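Local coordinates for protein pyruvate kinase (Pyrobaculum aerophilum, PDB 3QTG) that catalyses the final step of glycolysis, the interconversion of phosphoenolpyruvate and ADP with pyruvate and ATP, with the help of a divalent metal cation, at residues A[117-122]-A[174-179]; A[139-144]-A[153-158]; A[166-171]-A[257-262]. All coordinates share one frame; numbering follows the deposited sequence.

Contact 1. Residues A[117-122]-A[174-179]; sequences VPNKAF and YDISTP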
loop_
_atom_site.group_PDB
_atom_site.type_symbol
_atom_site.label_atom_id
_atom_site.label_comp_id
_atom_site.label_asym_id
_atom_site.label_seq_id
_atom_site.Cartn_x
_atom_site.Cartn_y
_atom_site.Cartn_z
ATOM N N VAL A 117 -56.653 -18.535 6.331
ATOM C CA VAL A 117 -55.507 -17.686 6.654
ATOM C C VAL A 117 -56.028 -16.292 7.027
ATOM O O VAL A 117 -56.458 -15.550 6.147
ATOM C CB VAL A 117 -54.498 -17.601 5.494
ATOM C CG1 VAL A 117 -53.248 -16.871 5.940
ATOM C CG2 VAL A 117 -54.117 -18.993 5.004
ATOM N N PRO A 118 -56.039 -15.954 8.341
ATOM C CA PRO A 118 -56.648 -14.704 8.796
ATOM C C PRO A 118 -55.783 -13.444 8.645
ATOM O O PRO A 118 -55.793 -12.572 9.510
ATOM C CB PRO A 118 -56.955 -14.994 10.268
ATOM C CG PRO A 118 -55.894 -15.873 10.694
ATOM C CD PRO A 118 -55.577 -16.761 9.486
ATOM N N ASN A 119 -55.055 -13.325 7.546
ATOM C CA ASN A 119 -54.242 -12.129 7.355
ATOM C C ASN A 119 -54.109 -11.773 5.895
ATOM O O ASN A 119 -53.557 -12.565 5.116
ATOM C CB ASN A 119 -52.866 -12.295 8.004
ATOM C CG ASN A 119 -52.269 -10.964 8.401
ATOM O OD1 ASN A 119 -52.394 -9.984 7.658
ATOM N ND2 ASN A 119 -51.661 -10.899 9.587
ATOM N N LYS A 120 -54.609 -10.594 5.520
ATOM C CA LYS A 120 -54.573 -10.170 4.116
ATOM C C LYS A 120 -53.142 -10.034 3.574
ATOM O O LYS A 120 -52.925 -10.210 2.386
ATOM C CB LYS A 120 -55.330 -8.852 3.873
ATOM C CG LYS A 120 -55.831 -8.706 2.383
ATOM C CD LYS A 120 -56.149 -7.247 2.068
ATOM C CE LYS A 120 -56.439 -7.001 0.562
ATOM N NZ LYS A 120 -57.892 -7.156 0.209
ATOM N N ALA A 121 -52.189 -9.724 4.452
ATOM C CA ALA A 121 -50.784 -9.606 4.056
ATOM C C ALA A 121 -50.255 -10.886 3.382
ATOM O O ALA A 121 -49.366 -10.800 2.527
ATOM C CB ALA A 121 -49.908 -9.208 5.244
ATOM N N PHE A 122 -50.808 -12.051 3.750
ATOM C CA PHE A 122 -50.473 -13.314 3.078
ATOM C C PHE A 122 -50.899 -13.215 1.613
ATOM O O PHE A 122 -50.133 -13.540 0.698
ATOM C CB PHE A 122 -51.157 -14.516 3.746
ATOM C CG PHE A 122 -50.910 -15.847 3.029
ATOM C CD1 PHE A 122 -49.678 -16.501 3.134
ATOM C CD2 PHE A 122 -51.901 -16.422 2.247
ATOM C CE1 PHE A 122 -49.445 -17.714 2.475
ATOM C CE2 PHE A 122 -51.698 -17.637 1.586
ATOM C CZ PHE A 122 -50.447 -18.288 1.703
ATOM N N TYR A 174 -43.784 -10.535 4.501
ATOM C CA TYR A 174 -45.107 -10.005 4.793
ATOM C C TYR A 174 -45.105 -8.526 5.230
ATOM O O TYR A 174 -44.361 -8.134 6.128
ATOM C CB TYR A 174 -45.763 -10.825 5.893
ATOM C CG TYR A 174 -45.969 -12.297 5.613
ATOM C CD1 TYR A 174 -46.517 -12.752 4.401
ATOM C CD2 TYR A 174 -45.658 -13.233 6.589
ATOM C CE1 TYR A 174 -46.712 -14.125 4.178
ATOM C CE2 TYR A 174 -45.851 -14.576 6.383
ATOM C CZ TYR A 174 -46.391 -15.016 5.186
ATOM O OH TYR A 174 -46.577 -16.361 5.024
ATOM N N ASP A 175 -45.976 -7.720 4.635
ATOM C CA ASP A 175 -46.133 -6.337 5.062
ATOM C C ASP A 175 -47.076 -6.229 6.275
ATOM O O ASP A 175 -48.252 -5.889 6.145
ATOM C CB ASP A 175 -46.619 -5.478 3.890
ATOM C CG ASP A 175 -46.791 -4.016 4.263
ATOM O OD1 ASP A 175 -46.191 -3.557 5.261
ATOM O OD2 ASP A 175 -47.538 -3.313 3.547
ATOM N N ILE A 176 -46.548 -6.522 7.458
ATOM C CA ILE A 176 -47.342 -6.464 8.687
ATOM C C ILE A 176 -46.873 -5.340 9.637
ATOM O O ILE A 176 -45.689 -5.274 10.004
ATOM C CB ILE A 176 -47.345 -7.821 9.438
ATOM C CG1 ILE A 176 -48.036 -8.907 8.604
ATOM C CG2 ILE A 176 -48.050 -7.693 10.780
ATOM C CD1 ILE A 176 -47.687 -10.329 9.049
ATOM N N SER A 177 -47.822 -4.489 10.051
ATOM C CA SER A 177 -47.568 -3.413 11.020
ATOM C C SER A 177 -46.860 -3.907 12.294
ATOM O O SER A 177 -47.172 -4.986 12.814
ATOM C CB SER A 177 -48.885 -2.718 11.391
ATOM O OG SER A 177 -49.489 -2.132 10.250
ATOM N N THR A 178 -45.914 -3.114 12.793
ATOM C CA THR A 178 -45.129 -3.504 13.981
ATOM C C THR A 178 -45.040 -2.380 15.032
ATOM O O THR A 178 -45.356 -1.232 14.718
ATOM C CB THR A 178 -43.687 -3.932 13.599
ATOM O OG1 THR A 178 -43.021 -2.821 12.992
ATOM C CG2 THR A 178 -43.696 -5.104 12.646
ATOM N N PRO A 179 -44.612 -2.708 16.286
ATOM C CA PRO A 179 -44.260 -4.045 16.805
ATOM C C PRO A 179 -45.508 -4.918 16.901
ATOM O O PRO A 179 -46.619 -4.391 16.940
ATOM C CB PRO A 179 -43.719 -3.759 18.217
ATOM C CG PRO A 179 -43.485 -2.293 18.269
ATOM C CD PRO A 179 -44.477 -1.683 17.337
HETATM O O HOH W 1 -47.778 -8.671 2.510
#
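Tyr174 and Ala121 have the most surface buried here, with Phe122 extending the patch. The Tyr174 ring runs beside the first turn of helix 120-125, and its CD1 lies 3.9 Å from Ala121 O. Tyr174 CG stands beside the backbone N and anti to the carbonyl carbon (chi1 -60°). The Tyr174 and Phe122 side chains run side by side and point the same way. Tyr174 CE1 comes 3.9 Å from Phe122 CD1, while Tyr174 OH sits in the plane of the Phe122 ring, at its edge, 3.6 Å from Phe122 CD1. That hydroxyl is hydrogen-bonded to Ile167 O, so a tyrosine suits a place that is greasy along its length and polar at its tip. An alanine here would probably open a gap beside Phe122 and leave Ile167 O without its hydroxyl mate. The small methyl of Ala121 lets the loop come close: its CB touches Ile176 CG1 at 3.9 Å and Asp175 O at 3.8 Å. Asn119 caps the helix, its OD1 accepting from Ala121 N at 3.2 Å, and its ND2 brushes Ile176 CD1. One water joins the backbones, donating to Ala121 O and accepting from Asp175 N. With mostly van der Waals contacts, some to backbone oxygens, one bridging water and no direct hydrogen bond, the chemistry implies a modest, partly solvated surface junction.

Contact 2. Residues A[139-144]-A[153-158]; sequences LRLKVT and AVAESS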
loop_
_atom_site.group_PDB
_atom_site.type_symbol
_atom_site.label_atom_id
_atom_site.label_comp_id
_atom_site.label_asym_id
_atom_site.label_seq_id
_atom_site.Cartn_x
_atom_site.Cartn_y
_atom_site.Cartn_z
ATOM N N LEU A 139 -43.643 -29.056 4.394
ATOM C CA LEU A 139 -44.753 -29.132 3.454
ATOM C C LEU A 139 -44.602 -27.934 2.552
ATOM O O LEU A 139 -44.697 -26.794 3.011
ATOM C CB LEU A 139 -46.106 -29.142 4.184
ATOM C CG LEU A 139 -47.414 -29.312 3.381
ATOM C CD1 LEU A 139 -47.328 -30.365 2.260
ATOM C CD2 LEU A 139 -48.606 -29.613 4.320
ATOM N N ARG A 140 -44.313 -28.189 1.283
ATOM C CA ARG A 140 -44.214 -27.134 0.293
ATOM C C ARG A 140 -45.404 -27.238 -0.642
ATOM O O ARG A 140 -45.845 -28.333 -0.980
ATOM C CB ARG A 140 -42.918 -27.238 -0.506
ATOM C CG ARG A 140 -41.689 -27.492 0.356
ATOM C CD ARG A 140 -40.474 -27.882 -0.480
ATOM N NE ARG A 140 -39.725 -26.686 -0.858
ATOM C CZ ARG A 140 -39.800 -26.135 -2.051
ATOM N NH1 ARG A 140 -40.563 -26.693 -2.954
ATOM N NH2 ARG A 140 -39.111 -25.052 -2.344
ATOM N N LEU A 141 -45.929 -26.081 -1.031
ATOM C CA LEU A 141 -47.052 -26.022 -1.953
ATOM C C LEU A 141 -46.735 -24.995 -3.028
ATOM O O LEU A 141 -46.371 -23.864 -2.716
ATOM C CB LEU A 141 -48.371 -25.620 -1.265
ATOM C CG LEU A 141 -49.073 -26.075 0.033
ATOM C CD1 LEU A 141 -50.201 -27.147 -0.156
ATOM C CD2 LEU A 141 -48.152 -26.366 1.230
ATOM N N LYS A 142 -46.911 -25.393 -4.284
ATOM C CA LYS A 142 -46.597 -24.542 -5.424
ATOM C C LYS A 142 -47.868 -23.785 -5.829
ATOM O O LYS A 142 -48.858 -24.405 -6.189
ATOM C CB LYS A 142 -46.147 -25.420 -6.598
ATOM C CG LYS A 142 -44.894 -24.998 -7.305
ATOM C CD LYS A 142 -44.803 -23.524 -7.634
ATOM C CE LYS A 142 -43.404 -23.226 -8.189
ATOM N NZ LYS A 142 -43.198 -23.888 -9.510
ATOM N N VAL A 143 -47.832 -22.458 -5.789
ATOM C CA VAL A 143 -48.998 -21.622 -6.130
ATOM C C VAL A 143 -49.327 -21.596 -7.645
ATOM O O VAL A 143 -48.520 -21.183 -8.478
ATOM C CB VAL A 143 -48.859 -20.188 -5.562
ATOM C CG1 VAL A 143 -50.090 -19.332 -5.884
ATOM C CG2 VAL A 143 -48.615 -20.237 -4.052
ATOM N N THR A 144 -50.547 -22.014 -7.974
ATOM C CA THR A 144 -50.970 -22.208 -9.358
ATOM C C THR A 144 -52.043 -21.227 -9.842
ATOM O O THR A 144 -52.294 -21.104 -11.044
ATOM C CB THR A 144 -51.493 -23.635 -9.554
ATOM O OG1 THR A 144 -52.532 -23.897 -8.599
ATOM C CG2 THR A 144 -50.354 -24.653 -9.398
ATOM N N ALA A 153 -52.868 -23.856 -4.557
ATOM C CA ALA A 153 -51.489 -24.327 -4.585
ATOM C C ALA A 153 -51.418 -25.857 -4.603
ATOM O O ALA A 153 -52.254 -26.528 -4.018
ATOM C CB ALA A 153 -50.718 -23.749 -3.407
ATOM N N VAL A 154 -50.430 -26.413 -5.286
ATOM C CA VAL A 154 -50.310 -27.863 -5.400
ATOM C C VAL A 154 -49.309 -28.348 -4.372
ATOM O O VAL A 154 -48.167 -27.860 -4.336
ATOM C CB VAL A 154 -49.846 -28.300 -6.835
ATOM C CG1 VAL A 154 -49.486 -29.796 -6.884
ATOM C CG2 VAL A 154 -50.918 -27.985 -7.866
ATOM N N ALA A 155 -49.729 -29.308 -3.554
ATOM C CA ALA A 155 -48.880 -29.895 -2.547
ATOM C C ALA A 155 -47.808 -30.777 -3.212
ATOM O O ALA A 155 -48.111 -31.615 -4.068
ATOM C CB ALA A 155 -49.702 -30.695 -1.584
ATOM N N GLU A 156 -46.555 -30.542 -2.825
ATOM C CA GLU A 156 -45.420 -31.278 -3.352
ATOM C C GLU A 156 -45.222 -32.583 -2.582
ATOM O O GLU A 156 -44.524 -33.469 -3.050
ATOM C CB GLU A 156 -44.166 -30.401 -3.339
ATOM C CG GLU A 156 -44.300 -29.199 -4.256
ATOM C CD GLU A 156 -43.095 -28.258 -4.236
ATOM O OE1 GLU A 156 -41.996 -28.634 -3.750
ATOM O OE2 GLU A 156 -43.254 -27.118 -4.727
ATOM N N SER A 157 -45.871 -32.698 -1.418
ATOM C CA SER A 157 -45.921 -33.943 -0.657
ATOM C C SER A 157 -47.182 -34.003 0.217
ATOM O O SER A 157 -47.948 -33.041 0.282
ATOM C CB SER A 157 -44.649 -34.122 0.190
ATOM O OG SER A 157 -44.536 -33.093 1.154
ATOM N N SER A 158 -47.404 -35.156 0.844
ATOM C CA SER A 158 -48.474 -35.362 1.810
ATOM C C SER A 158 -48.178 -34.688 3.144
ATOM O O SER A 158 -47.025 -34.422 3.475
ATOM C CB SER A 158 -48.699 -36.851 2.038
ATOM O OG SER A 158 -49.532 -37.376 1.030
#
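Leu141, Val143, Ala153 and Ala155 form the tightly packed, buried face of this antiparallel strand pair. Leu141 faces Ala155 and Val143 faces Ala153 as non-hydrogen-bonded pairs; Val143 CA and Ala153 CA are only 4.0 Å apart, and the small alanine methyls suit positions across from the branched Leu141 and Val143. The methyl CB of Ala153 is 3.7 Å from Leu141 CB, and Leu141 swings its CD1 over to Ala155 CB at 3.9 Å. Val102 and Phe104 of strand 101-106 and Ile132 and Met134 of strand 131-134 extend this apolar layer. Between these two pairs, Lys142 and Val154 form a hydrogen-bonded pair: Lys142 N donates to Val154 O at 2.8 Å and Val154 N to Lys142 O at 2.7 Å. Glu156 N continues the series to Arg140 O in a nearly straight bond (171°).

The other face, with Lys142 and Val154, is looser and partly exposed. At the end of the paired stretch Arg140 and Glu156 form a salt bridge. Glu156 CG is anti to the carbonyl carbon (chi1 -64°), and the extended chain beyond carries the carboxylate to Arg140. Glu156 OE1 lies in the guanidinium plane, while Arg140 NH1 approaches on the syn side, somewhat out of the carboxylate plane; the modelled 2.5 Å between them is doubtfully short. Arg140 NH2 has a second partner in Glu170. Glu156 OE2 rests 3.7 Å from Lys142 CG. Strands 139-146 and 150-155 make a beta hairpin in the mixed sheet of the B domain, the mobile lid of pyruvate kinases.

Contact 3. Residues A[166-171]-A[257-262]; sequences AIVVEG and LGLHYG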
loop_
_atom_site.group_PDB
_atom_site.type_symbol
_atom_site.label_atom_id
_atom_site.label_comp_id
_atom_site.label_asym_id
_atom_site.label_seq_id
_atom_site.Cartn_x
_atom_site.Cartn_y
_atom_site.Cartn_z
ATOM N N ALA A 166 -47.800 -22.023 11.640
ATOM C CA ALA A 166 -47.250 -20.892 10.902
ATOM C C ALA A 166 -47.052 -21.123 9.382
ATOM O O ALA A 166 -46.835 -22.247 8.927
ATOM C CB ALA A 166 -45.922 -20.468 11.541
ATOM N N ILE A 167 -47.113 -20.040 8.609
ATOM C CA ILE A 167 -47.075 -20.116 7.146
ATOM C C ILE A 167 -46.113 -19.056 6.671
ATOM O O ILE A 167 -46.191 -17.898 7.077
ATOM C CB ILE A 167 -48.474 -19.858 6.490
ATOM C CG1 ILE A 167 -49.585 -20.667 7.156
ATOM C CG2 ILE A 167 -48.469 -20.157 4.994
ATOM C CD1 ILE A 167 -51.000 -20.117 6.819
ATOM N N VAL A 168 -45.178 -19.474 5.829
ATOM C CA VAL A 168 -44.154 -18.587 5.285
ATOM C C VAL A 168 -44.170 -18.732 3.762
ATOM O O VAL A 168 -44.466 -19.801 3.262
ATOM C CB VAL A 168 -42.767 -18.927 5.913
ATOM C CG1 VAL A 168 -41.609 -18.229 5.170
ATOM C CG2 VAL A 168 -42.768 -18.560 7.419
ATOM N N VAL A 169 -43.919 -17.641 3.039
ATOM C CA VAL A 169 -43.820 -17.691 1.590
ATOM C C VAL A 169 -42.323 -17.585 1.253
ATOM O O VAL A 169 -41.693 -16.569 1.542
ATOM C CB VAL A 169 -44.650 -16.559 0.898
ATOM C CG1 VAL A 169 -44.611 -16.696 -0.631
ATOM C CG2 VAL A 169 -46.130 -16.575 1.373
ATOM N N GLU A 170 -41.768 -18.657 0.684
ATOM C CA GLU A 170 -40.350 -18.735 0.296
ATOM C C GLU A 170 -39.892 -17.506 -0.483
ATOM O O GLU A 170 -40.395 -17.242 -1.575
ATOM C CB GLU A 170 -40.132 -19.993 -0.539
ATOM C CG GLU A 170 -38.681 -20.322 -0.872
ATOM C CD GLU A 170 -38.585 -21.611 -1.655
ATOM O OE1 GLU A 170 -38.954 -21.589 -2.847
ATOM O OE2 GLU A 170 -38.169 -22.643 -1.078
ATOM N N GLY A 171 -38.955 -16.746 0.092
ATOM C CA GLY A 171 -38.399 -15.547 -0.549
ATOM C C GLY A 171 -39.271 -14.300 -0.563
ATOM O O GLY A 171 -38.933 -13.323 -1.239
ATOM N N LEU A 257 -33.243 -17.649 7.749
ATOM C CA LEU A 257 -32.774 -17.185 6.450
ATOM C C LEU A 257 -32.699 -18.340 5.454
ATOM O O LEU A 257 -32.875 -18.150 4.248
ATOM C CB LEU A 257 -31.400 -16.526 6.626
ATOM C CG LEU A 257 -30.916 -15.275 5.900
ATOM C CD1 LEU A 257 -31.973 -14.219 5.593
ATOM C CD2 LEU A 257 -29.782 -14.705 6.765
ATOM N N GLY A 258 -32.458 -19.543 5.970
ATOM C CA GLY A 258 -32.462 -20.764 5.159
ATOM C C GLY A 258 -33.787 -21.090 4.470
ATOM O O GLY A 258 -33.798 -21.842 3.480
ATOM N N LEU A 259 -34.897 -20.537 4.979
ATOM C CA LEU A 259 -36.202 -20.634 4.312
ATOM C C LEU A 259 -36.355 -19.775 3.042
ATOM O O LEU A 259 -37.189 -20.097 2.170
ATOM C CB LEU A 259 -37.342 -20.288 5.281
ATOM C CG LEU A 259 -37.417 -21.021 6.622
ATOM C CD1 LEU A 259 -38.611 -20.536 7.448
ATOM C CD2 LEU A 259 -37.463 -22.525 6.419
ATOM N N HIS A 260 -35.586 -18.690 2.942
ATOM C CA HIS A 260 -35.733 -17.716 1.855
ATOM C C HIS A 260 -34.627 -17.805 0.792
ATOM O O HIS A 260 -34.717 -17.168 -0.267
ATOM C CB HIS A 260 -35.869 -16.296 2.427
ATOM C CG HIS A 260 -37.008 -16.165 3.387
ATOM N ND1 HIS A 260 -38.320 -16.078 2.975
ATOM C CD2 HIS A 260 -37.044 -16.195 4.739
ATOM C CE1 HIS A 260 -39.112 -16.036 4.031
ATOM N NE2 HIS A 260 -38.363 -16.109 5.114
ATOM N N TYR A 261 -33.606 -18.607 1.076
ATOM C CA TYR A 261 -32.486 -18.812 0.163
ATOM C C TYR A 261 -32.258 -20.309 -0.024
ATOM O O TYR A 261 -32.550 -21.086 0.874
ATOM C CB TYR A 261 -31.216 -18.146 0.727
ATOM C CG TYR A 261 -31.285 -16.635 0.733
ATOM C CD1 TYR A 261 -30.946 -15.894 -0.418
ATOM C CD2 TYR A 261 -31.714 -15.943 1.877
ATOM C CE1 TYR A 261 -31.042 -14.509 -0.438
ATOM C CE2 TYR A 261 -31.810 -14.555 1.873
ATOM C CZ TYR A 261 -31.469 -13.844 0.714
ATOM O OH TYR A 261 -31.563 -12.475 0.716
ATOM N N GLY A 262 -31.741 -20.713 -1.180
ATOM C CA GLY A 262 -31.257 -22.101 -1.351
ATOM C C GLY A 262 -30.185 -22.389 -0.311
ATOM O O GLY A 262 -29.552 -21.471 0.195
#
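Just beyond strand 167-169 the backbone at Gly171 passes close to His260, their CA atoms 4.2 Å apart, and Gly171 adopts a positive phi (76°) that a residue without a side chain takes up easily. Gly171 N donates to His260 ND1 at 3.0 Å; the bond is bent at the hydrogen (138°), but the donor lies close to the imidazole plane. His260 CG is anti to the carbonyl carbon (chi1 -57°). Histidine suits the place because its ring offers a nitrogen acceptor at one edge and carbon atoms for packing beside it. His260 CE1 touches Val168 CG1 at 3.5 Å, the two side chains crossing at about a right angle. Leu259 CB covers part of one ring face. Glu170 lays its CG 3.4 Å from Leu259 O, while its carboxylate turns to Arg140 in a salt bridge. Strand 167-169 is an edge strand of its sheet, paired with strand 131-134. The loop 257-262 follows helix 254-257 on the barrel, where Tyr261 packs on helices 234-238 and 266-279, so the contact joins the B-domain sheet to the barrel, with the side chain of Glu232, a magnesium ligand by similarity, about 6 Å from that of His260.

Followed from the N terminus, the chain leaves barrel strand 76-80 and enters the B-domain sheet. Contact 1 opens at 117-122, and before it closes at 174-179 the whole hairpin of contact 2 is completed, so contact 2 is a short local closure within a longer one. Contact 3 opens at 166-171, still inside that longer loop, but closes only at 257-262, so contacts 1 and 3 cross. Contact 3 touches both others, through a hydroxyl on one side and a salt bridge on the other. Contact 2 pairs two neighbouring strands; contact 1 joins helix 120-125 to the segment returning before helix 181-190; contact 3 joins edge strand 167-169 to the loop after helix 254-257.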